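Lectin (Cicer arietinum, PDB 3S18) is a chickpea seed albumin with a four-bladed hemopexin-type beta-propeller fold that agglutinates red blood cells and probably does so by binding complex sugars. Local coordinates at residues Ile6-Arg11 and Tyr19-Asp24; Thr57-Tyr62 and Ala75-Glu80; Glu80-Arg85 and Pro101-Asp106. All coordinates share one frame; numbering follows the deposited sequence.

Interaction 1: Ile6-Arg11 and Tyr19-Asp24; sequences INAAFR and YLFIND. With CA (calcium ion), chain D.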
# COMPACT_ATOMS: atom_id res chain seq x y z
N ILE A 6 8.34 2.54 -19.97
CA ILE A 6 7.73 3.68 -19.27
C ILE A 6 6.36 3.29 -18.70
O ILE A 6 5.46 2.92 -19.45
CB ILE A 6 7.61 4.92 -20.20
CG1 ILE A 6 8.99 5.29 -20.76
CG2 ILE A 6 7.00 6.12 -19.46
CD1 ILE A 6 8.94 6.12 -22.00
N ASN A 7 6.22 3.38 -17.37
CA ASN A 7 4.98 2.98 -16.67
C ASN A 7 4.09 4.15 -16.26
O ASN A 7 2.89 3.99 -16.08
CB ASN A 7 5.34 2.15 -15.43
CG ASN A 7 4.20 1.20 -14.96
OD1 ASN A 7 3.08 1.20 -15.48
ND2 ASN A 7 4.51 0.40 -13.94
N ALA A 8 4.70 5.33 -16.10
CA ALA A 8 4.00 6.56 -15.74
C ALA A 8 4.85 7.78 -16.13
O ALA A 8 6.05 7.66 -16.34
CB ALA A 8 3.70 6.59 -14.21
N ALA A 9 4.21 8.95 -16.19
CA ALA A 9 4.87 10.22 -16.50
C ALA A 9 3.96 11.40 -16.10
O ALA A 9 2.74 11.23 -16.00
CB ALA A 9 5.21 10.31 -18.00
N PHE A 10 4.57 12.55 -15.85
CA PHE A 10 3.83 13.80 -15.74
C PHE A 10 4.67 14.98 -16.22
O PHE A 10 5.89 14.92 -16.23
CB PHE A 10 3.21 14.04 -14.34
CG PHE A 10 4.22 14.16 -13.21
CD1 PHE A 10 4.47 13.07 -12.37
CD2 PHE A 10 4.86 15.37 -12.94
CE1 PHE A 10 5.39 13.18 -11.31
CE2 PHE A 10 5.79 15.50 -11.87
CZ PHE A 10 6.05 14.41 -11.06
N ARG A 11 3.98 16.04 -16.62
CA ARG A 11 4.59 17.24 -17.13
C ARG A 11 5.04 18.10 -15.95
O ARG A 11 4.26 18.37 -15.04
CB ARG A 11 3.56 17.97 -17.99
CG ARG A 11 4.03 19.27 -18.57
CD ARG A 11 2.92 19.98 -19.30
NE ARG A 11 1.78 20.23 -18.42
CZ ARG A 11 0.56 20.56 -18.83
NH1 ARG A 11 0.29 20.67 -20.13
NH2 ARG A 11 -0.40 20.75 -17.92
N TYR A 19 8.81 14.09 -16.05
CA TYR A 19 9.30 13.02 -15.19
C TYR A 19 8.77 11.72 -15.76
O TYR A 19 7.57 11.60 -15.98
CB TYR A 19 8.84 13.23 -13.73
CG TYR A 19 9.48 14.44 -13.07
CD1 TYR A 19 10.65 14.32 -12.31
CD2 TYR A 19 8.93 15.72 -13.21
CE1 TYR A 19 11.24 15.43 -11.71
CE2 TYR A 19 9.50 16.82 -12.62
CZ TYR A 19 10.66 16.68 -11.88
OH TYR A 19 11.22 17.79 -11.31
N LEU A 20 9.65 10.75 -15.98
CA LEU A 20 9.25 9.44 -16.50
C LEU A 20 9.57 8.36 -15.48
O LEU A 20 10.68 8.33 -14.95
CB LEU A 20 9.99 9.15 -17.82
CG LEU A 20 9.43 9.56 -19.18
CD1 LEU A 20 8.88 10.98 -19.22
CD2 LEU A 20 10.47 9.38 -20.30
N PHE A 21 8.63 7.47 -15.22
CA PHE A 21 8.81 6.42 -14.23
C PHE A 21 8.91 5.05 -14.87
O PHE A 21 8.06 4.67 -15.69
CB PHE A 21 7.70 6.49 -13.16
CG PHE A 21 7.65 7.83 -12.46
CD1 PHE A 21 8.35 8.04 -11.28
CD2 PHE A 21 6.96 8.91 -13.04
CE1 PHE A 21 8.36 9.28 -10.66
CE2 PHE A 21 6.95 10.16 -12.43
CZ PHE A 21 7.65 10.34 -11.23
N ILE A 22 9.96 4.32 -14.49
CA ILE A 22 10.28 3.03 -15.08
C ILE A 22 10.67 2.09 -13.95
O ILE A 22 11.62 2.38 -13.20
CB ILE A 22 11.48 3.15 -16.07
CG1 ILE A 22 11.19 4.21 -17.14
CG2 ILE A 22 11.85 1.79 -16.68
CD1 ILE A 22 12.32 5.19 -17.33
N ASN A 23 9.95 0.97 -13.82
CA ASN A 23 10.12 0.11 -12.66
C ASN A 23 10.06 0.92 -11.35
O ASN A 23 9.08 1.62 -11.09
CB ASN A 23 11.42 -0.70 -12.76
CG ASN A 23 11.47 -1.58 -14.01
OD1 ASN A 23 10.43 -1.94 -14.57
ND2 ASN A 23 12.67 -1.94 -14.44
N ASP A 24 11.13 0.86 -10.55
CA ASP A 24 11.20 1.59 -9.29
C ASP A 24 12.11 2.82 -9.40
O ASP A 24 12.51 3.42 -8.40
CB ASP A 24 11.63 0.66 -8.15
CG ASP A 24 12.96 -0.04 -8.42
OD1 ASP A 24 13.54 0.11 -9.53
OD2 ASP A 24 13.42 -0.74 -7.51
CA CA D . 1.18 2.53 -16.14
O HOH W 1 6.60 1.64 -12.34
O HOH W 2 0.70 0.53 -17.02
O HOH W 3 -0.01 1.13 -14.63
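A classic beta bulge lies next to the calcium site where the first two strands of a propeller blade pair: N7 and A8 both face F21. The carbonyl of F21 takes a nearly straight bond from N7 N (2.8 Å to F21 O), while A8 N reaches the same oxygen only weakly. F21 N returns a bond to A8 O, and F10 and Y19 close a second antiparallel hydrogen-bonded pair with Y19 N 3.0 Å from F10 O. At the bulge N7 turns both its backbone O (2.2 Å from the calcium) and OD1 to the metal. In the hemopexin fold such ions sit in the central channel, and here the carbonyls of D65, D121 and D174, from the other three blades, and two waters complete the coordination. N7 ND2 donates to another water that in turn donates to N23 O. On the sheet face of A8, F10, Y19 and F21 the aromatic rings cluster. F10 has CG between backbone N and carbonyl carbon (chi1 62°), which directs its ring across the neighbouring strand: CE1 meets F21 CE2 at 3.6 Å, and Y19 CB stands over one face, 4.2 Å from the F10 ring centroid. On the other face, between these strands, the contacts are aliphatic, with I6 CD1 against L20 CD2 (4.0 Å) and A9 CB against L20 CD1.

Interaction 2: Thr57-Tyr62 and Ala75-Glu80; sequences TIFGTY and AFIFYE. With NA (sodium ion), chain H.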
# COMPACT_ATOMS: atom_id res chain seq x y z
N THR A 57 7.77 4.40 1.83
CA THR A 57 6.39 4.22 1.40
C THR A 57 6.40 3.15 0.34
O THR A 57 7.47 2.78 -0.17
CB THR A 57 5.80 5.55 0.84
OG1 THR A 57 6.41 5.88 -0.41
CG2 THR A 57 5.99 6.72 1.85
N ILE A 58 5.22 2.62 0.01
CA ILE A 58 5.10 1.64 -1.07
C ILE A 58 5.60 2.20 -2.43
O ILE A 58 6.12 1.45 -3.26
CB ILE A 58 3.67 1.09 -1.19
CG1 ILE A 58 2.68 2.20 -1.58
CG2 ILE A 58 3.27 0.34 0.10
CD1 ILE A 58 1.25 1.80 -1.66
N PHE A 59 5.44 3.52 -2.63
CA PHE A 59 5.95 4.19 -3.83
C PHE A 59 7.46 4.15 -3.89
O PHE A 59 8.03 3.96 -4.95
CB PHE A 59 5.47 5.65 -3.93
CG PHE A 59 4.01 5.81 -3.71
CD1 PHE A 59 3.10 5.47 -4.71
CD2 PHE A 59 3.53 6.27 -2.49
CE1 PHE A 59 1.73 5.59 -4.49
CE2 PHE A 59 2.16 6.38 -2.25
CZ PHE A 59 1.25 6.05 -3.27
N GLY A 60 8.13 4.31 -2.74
CA GLY A 60 9.58 4.22 -2.69
C GLY A 60 10.08 2.82 -2.95
O GLY A 60 11.15 2.62 -3.55
N THR A 61 9.32 1.83 -2.48
CA THR A 61 9.69 0.43 -2.68
C THR A 61 9.42 -0.06 -4.11
O THR A 61 10.27 -0.70 -4.71
CB THR A 61 8.95 -0.47 -1.71
OG1 THR A 61 9.14 0.03 -0.39
CG2 THR A 61 9.46 -1.94 -1.80
N TYR A 62 8.24 0.22 -4.65
CA TYR A 62 7.84 -0.40 -5.92
C TYR A 62 7.76 0.56 -7.10
O TYR A 62 7.69 0.11 -8.24
CB TYR A 62 6.52 -1.18 -5.75
CG TYR A 62 6.65 -2.34 -4.79
CD1 TYR A 62 7.36 -3.49 -5.14
CD2 TYR A 62 6.08 -2.28 -3.52
CE1 TYR A 62 7.50 -4.56 -4.25
CE2 TYR A 62 6.21 -3.36 -2.61
CZ TYR A 62 6.93 -4.48 -2.99
OH TYR A 62 7.06 -5.52 -2.13
N ALA A 75 1.28 16.90 -8.17
CA ALA A 75 0.91 15.79 -9.04
C ALA A 75 0.31 14.67 -8.21
O ALA A 75 0.68 14.48 -7.07
CB ALA A 75 2.14 15.27 -9.81
N PHE A 76 -0.63 13.94 -8.80
CA PHE A 76 -1.12 12.70 -8.18
C PHE A 76 -0.25 11.57 -8.67
O PHE A 76 0.09 11.52 -9.84
CB PHE A 76 -2.56 12.42 -8.61
CG PHE A 76 -3.60 13.10 -7.78
CD1 PHE A 76 -3.96 12.61 -6.54
CD2 PHE A 76 -4.22 14.23 -8.24
CE1 PHE A 76 -4.92 13.23 -5.78
CE2 PHE A 76 -5.17 14.88 -7.48
CZ PHE A 76 -5.53 14.37 -6.26
N ILE A 77 0.13 10.68 -7.77
CA ILE A 77 0.92 9.51 -8.12
C ILE A 77 0.18 8.26 -7.64
O ILE A 77 -0.59 8.34 -6.69
CB ILE A 77 2.36 9.58 -7.54
CG1 ILE A 77 2.34 9.64 -6.00
CG2 ILE A 77 3.11 10.78 -8.14
CD1 ILE A 77 3.69 9.35 -5.36
N PHE A 78 0.38 7.13 -8.33
CA PHE A 78 -0.36 5.91 -8.05
C PHE A 78 0.54 4.69 -7.98
O PHE A 78 1.59 4.66 -8.60
CB PHE A 78 -1.37 5.63 -9.16
CG PHE A 78 -2.45 6.67 -9.29
CD1 PHE A 78 -3.71 6.43 -8.73
CD2 PHE A 78 -2.23 7.84 -10.01
CE1 PHE A 78 -4.75 7.37 -8.87
CE2 PHE A 78 -3.26 8.80 -10.17
CZ PHE A 78 -4.53 8.55 -9.59
N TYR A 79 0.09 3.68 -7.24
CA TYR A 79 0.66 2.36 -7.33
C TYR A 79 -0.42 1.38 -6.93
O TYR A 79 -0.88 1.43 -5.79
CB TYR A 79 1.92 2.19 -6.46
CG TYR A 79 2.48 0.80 -6.58
CD1 TYR A 79 3.26 0.44 -7.68
CD2 TYR A 79 2.19 -0.17 -5.62
CE1 TYR A 79 3.74 -0.85 -7.82
CE2 TYR A 79 2.66 -1.43 -5.74
CZ TYR A 79 3.43 -1.77 -6.84
OH TYR A 79 3.90 -3.07 -6.93
N GLU A 80 -0.81 0.52 -7.86
CA GLU A 80 -1.96 -0.39 -7.68
C GLU A 80 -3.18 0.39 -7.18
O GLU A 80 -3.48 1.45 -7.73
CB GLU A 80 -1.57 -1.60 -6.81
CG GLU A 80 -0.42 -2.42 -7.47
CD GLU A 80 -0.02 -3.67 -6.71
OE1 GLU A 80 -0.51 -3.91 -5.58
OE2 GLU A 80 0.79 -4.44 -7.27
NA NA H . -2.67 2.47 -10.39
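F59, in the helix 58-62 that has T57 at its N-cap position, meets strand 75-79 with both a face and an edge of its ring. I58 CG1 lies over the centre of one face and I77 CD1 over the opposite one, so that the ring lies between them. I77 CD1 is 4.0 Å from the centroid of the F59 ring and close to the normal, a CH-pi contact offset toward the rim. I77 has CG1 between its backbone N and carbonyl carbon (chi1 61°), and the extended arm beyond ends on the ring. The edge of F59 is turned to the strand backbone, with CE1 3.7 Å from Y79 N, and F59 CD1 packs on Y79 CB at 3.9 Å. One turn further, Y62 lays CB over a face of the Y79 ring, 3.3 Å from Y79 CZ. The Y79 side chain runs out toward the helix with CG anti to the backbone N (chi1 180°), and E80 CG lies over the opposite face, so the Y79 ring is held between the two. The two tyrosine rings are nearly parallel, planes at 12°, but slid so far apart that they hardly overlap. Helix 58-62 thereby packs on strand 74-79 of the second blade, whose next residue, E80, binds sodium through its carbonyl. The contact between the segments is carried by aromatic and aliphatic carbon, which leaves the tyrosine hydroxyls for the dimer: Y62 OH bonds to D106 and K103 N of the second subunit, and Y79 OH weakly to K103 NZ there.

Interaction 3: Glu80-Arg85 and Pro101-Asp106; sequences ENFCAR and PKKIAD. With NA (sodium ion), chain H.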
# COMPACT_ATOMS: atom_id res chain seq x y z
N GLU A 80 -0.81 0.52 -7.86
CA GLU A 80 -1.96 -0.39 -7.68
C GLU A 80 -3.18 0.39 -7.18
O GLU A 80 -3.48 1.45 -7.73
CB GLU A 80 -1.57 -1.60 -6.81
CG GLU A 80 -0.42 -2.42 -7.47
CD GLU A 80 -0.02 -3.67 -6.71
OE1 GLU A 80 -0.51 -3.91 -5.58
OE2 GLU A 80 0.79 -4.44 -7.27
N ASN A 81 -3.86 -0.07 -6.14
CA ASN A 81 -5.05 0.63 -5.68
C ASN A 81 -4.81 1.87 -4.80
O ASN A 81 -5.76 2.41 -4.25
CB ASN A 81 -6.10 -0.34 -5.06
CG ASN A 81 -5.64 -0.96 -3.76
OD1 ASN A 81 -4.52 -0.72 -3.33
ND2 ASN A 81 -6.50 -1.77 -3.11
N PHE A 82 -3.56 2.31 -4.66
CA PHE A 82 -3.22 3.42 -3.76
C PHE A 82 -2.75 4.64 -4.51
O PHE A 82 -2.21 4.52 -5.62
CB PHE A 82 -2.14 3.03 -2.74
CG PHE A 82 -2.58 1.96 -1.79
CD1 PHE A 82 -3.34 2.27 -0.68
CD2 PHE A 82 -2.23 0.63 -2.02
CE1 PHE A 82 -3.76 1.27 0.20
CE2 PHE A 82 -2.64 -0.38 -1.14
CZ PHE A 82 -3.41 -0.06 -0.03
N CYS A 83 -2.95 5.83 -3.92
CA CYS A 83 -2.45 7.06 -4.54
C CYS A 83 -2.13 8.12 -3.51
O CYS A 83 -2.49 7.99 -2.34
CB CYS A 83 -3.45 7.62 -5.56
SG CYS A 83 -5.03 8.03 -4.85
N ALA A 84 -1.45 9.17 -3.94
CA ALA A 84 -1.16 10.29 -3.06
C ALA A 84 -1.05 11.53 -3.91
O ALA A 84 -0.76 11.44 -5.08
CB ALA A 84 0.16 10.05 -2.28
N ARG A 85 -1.28 12.70 -3.33
CA ARG A 85 -0.95 13.90 -4.06
C ARG A 85 0.28 14.47 -3.42
O ARG A 85 0.35 14.55 -2.20
CB ARG A 85 -2.11 14.89 -4.14
CG ARG A 85 -2.51 15.65 -2.89
CD ARG A 85 -2.98 17.07 -3.28
NE ARG A 85 -2.97 17.13 -4.74
CZ ARG A 85 -1.86 17.09 -5.46
NH1 ARG A 85 -0.69 17.06 -4.86
NH2 ARG A 85 -1.93 17.12 -6.79
N PRO A 101 -1.09 8.83 1.87
CA PRO A 101 -1.65 8.02 0.80
C PRO A 101 -3.03 7.42 1.15
O PRO A 101 -3.30 7.10 2.31
CB PRO A 101 -0.60 6.93 0.60
CG PRO A 101 0.06 6.81 1.93
CD PRO A 101 -0.08 8.10 2.65
N LYS A 102 -3.88 7.32 0.13
CA LYS A 102 -5.22 6.77 0.24
C LYS A 102 -5.40 5.72 -0.83
O LYS A 102 -4.74 5.77 -1.87
CB LYS A 102 -6.27 7.85 -0.05
CG LYS A 102 -6.44 8.89 1.02
CD LYS A 102 -7.78 9.55 0.87
CE LYS A 102 -7.95 10.69 1.85
NZ LYS A 102 -6.75 11.56 1.75
N LYS A 103 -6.35 4.81 -0.60
CA LYS A 103 -6.90 4.02 -1.71
C LYS A 103 -7.54 4.93 -2.76
O LYS A 103 -8.12 5.98 -2.42
CB LYS A 103 -7.94 3.01 -1.20
CG LYS A 103 -7.32 1.90 -0.37
CD LYS A 103 -8.39 1.02 0.22
CE LYS A 103 -7.74 -0.06 1.06
NZ LYS A 103 -8.74 -0.90 1.80
N ILE A 104 -7.48 4.50 -4.02
CA ILE A 104 -8.16 5.20 -5.11
C ILE A 104 -9.63 5.50 -4.78
O ILE A 104 -10.11 6.61 -5.03
CB ILE A 104 -8.04 4.45 -6.46
CG1 ILE A 104 -6.56 4.35 -6.88
CG2 ILE A 104 -8.88 5.15 -7.53
CD1 ILE A 104 -6.31 3.44 -8.09
N ALA A 105 -10.34 4.52 -4.22
CA ALA A 105 -11.77 4.66 -3.89
C ALA A 105 -12.03 5.75 -2.85
O ALA A 105 -13.09 6.37 -2.87
CB ALA A 105 -12.38 3.30 -3.43
N ASP A 106 -11.07 5.98 -1.95
CA ASP A 106 -11.22 7.03 -0.94
C ASP A 106 -10.80 8.41 -1.44
O ASP A 106 -11.26 9.42 -0.92
CB ASP A 106 -10.49 6.69 0.36
CG ASP A 106 -11.07 5.46 1.08
OD1 ASP A 106 -12.26 5.15 0.92
OD2 ASP A 106 -10.31 4.79 1.81
NA NA H . -2.67 2.47 -10.39
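C83 and K102 form an antiparallel hydrogen-bonded pair between the third and fourth strands of the second blade, with C83 N 2.7 Å from K102 O and K102 N 2.9 Å from C83 O, both nearly straight. Beyond the strand end, I104 N donates to N81 O at 2.7 Å, from 28° out of the carbonyl plane, and K103 CA brings a CA-H...O contact to the same oxygen. I104 has CG1 anti to its carbonyl carbon (chi1 -62°), which packs its aliphatic carbons on the backbone carbonyls of the turn: CG1 rests on N81 O and CD1 reaches 3.5 Å from E80 O. F82 and K103 run side by side in the same direction, K103 CG 3.7 Å from F82 CE1, while in an apolar contact A84 CB packs on CB of P101, a proline preceded by a cis peptide bond. The metal contact is E80 O, 3.0 Å from the sodium ion, which D65 and I120 also bind. For charges, E80 OE2 and K103 NZ each form a salt bridge with the second subunit, to its K103 and E80 respectively. Reciprocal pairing probably offsets both charges across the interface, while the carbonyl of E80 serves the metal within its own chain.

The three contacts come in series along the chain and lie in two successive blades of the propeller. Interaction 1 pairs the first two strands of the first blade, while interactions 2 and 3 share the sheet of strands 66-69, 74-79, 82-87 and 96-103. These two have centres about 9 Å apart, share E80 and are joined by a probable hydrogen bond, I77 N to A84 O at 2.9 Å. Interaction 1 is centred about 11 Å from interaction 2, touching it through F10 and D24, and about 17 Å from interaction 3. The series leads from the calcium near the propeller axis, past sodium, to the dimer interface, where interactions 2 and 3 meet the second subunit.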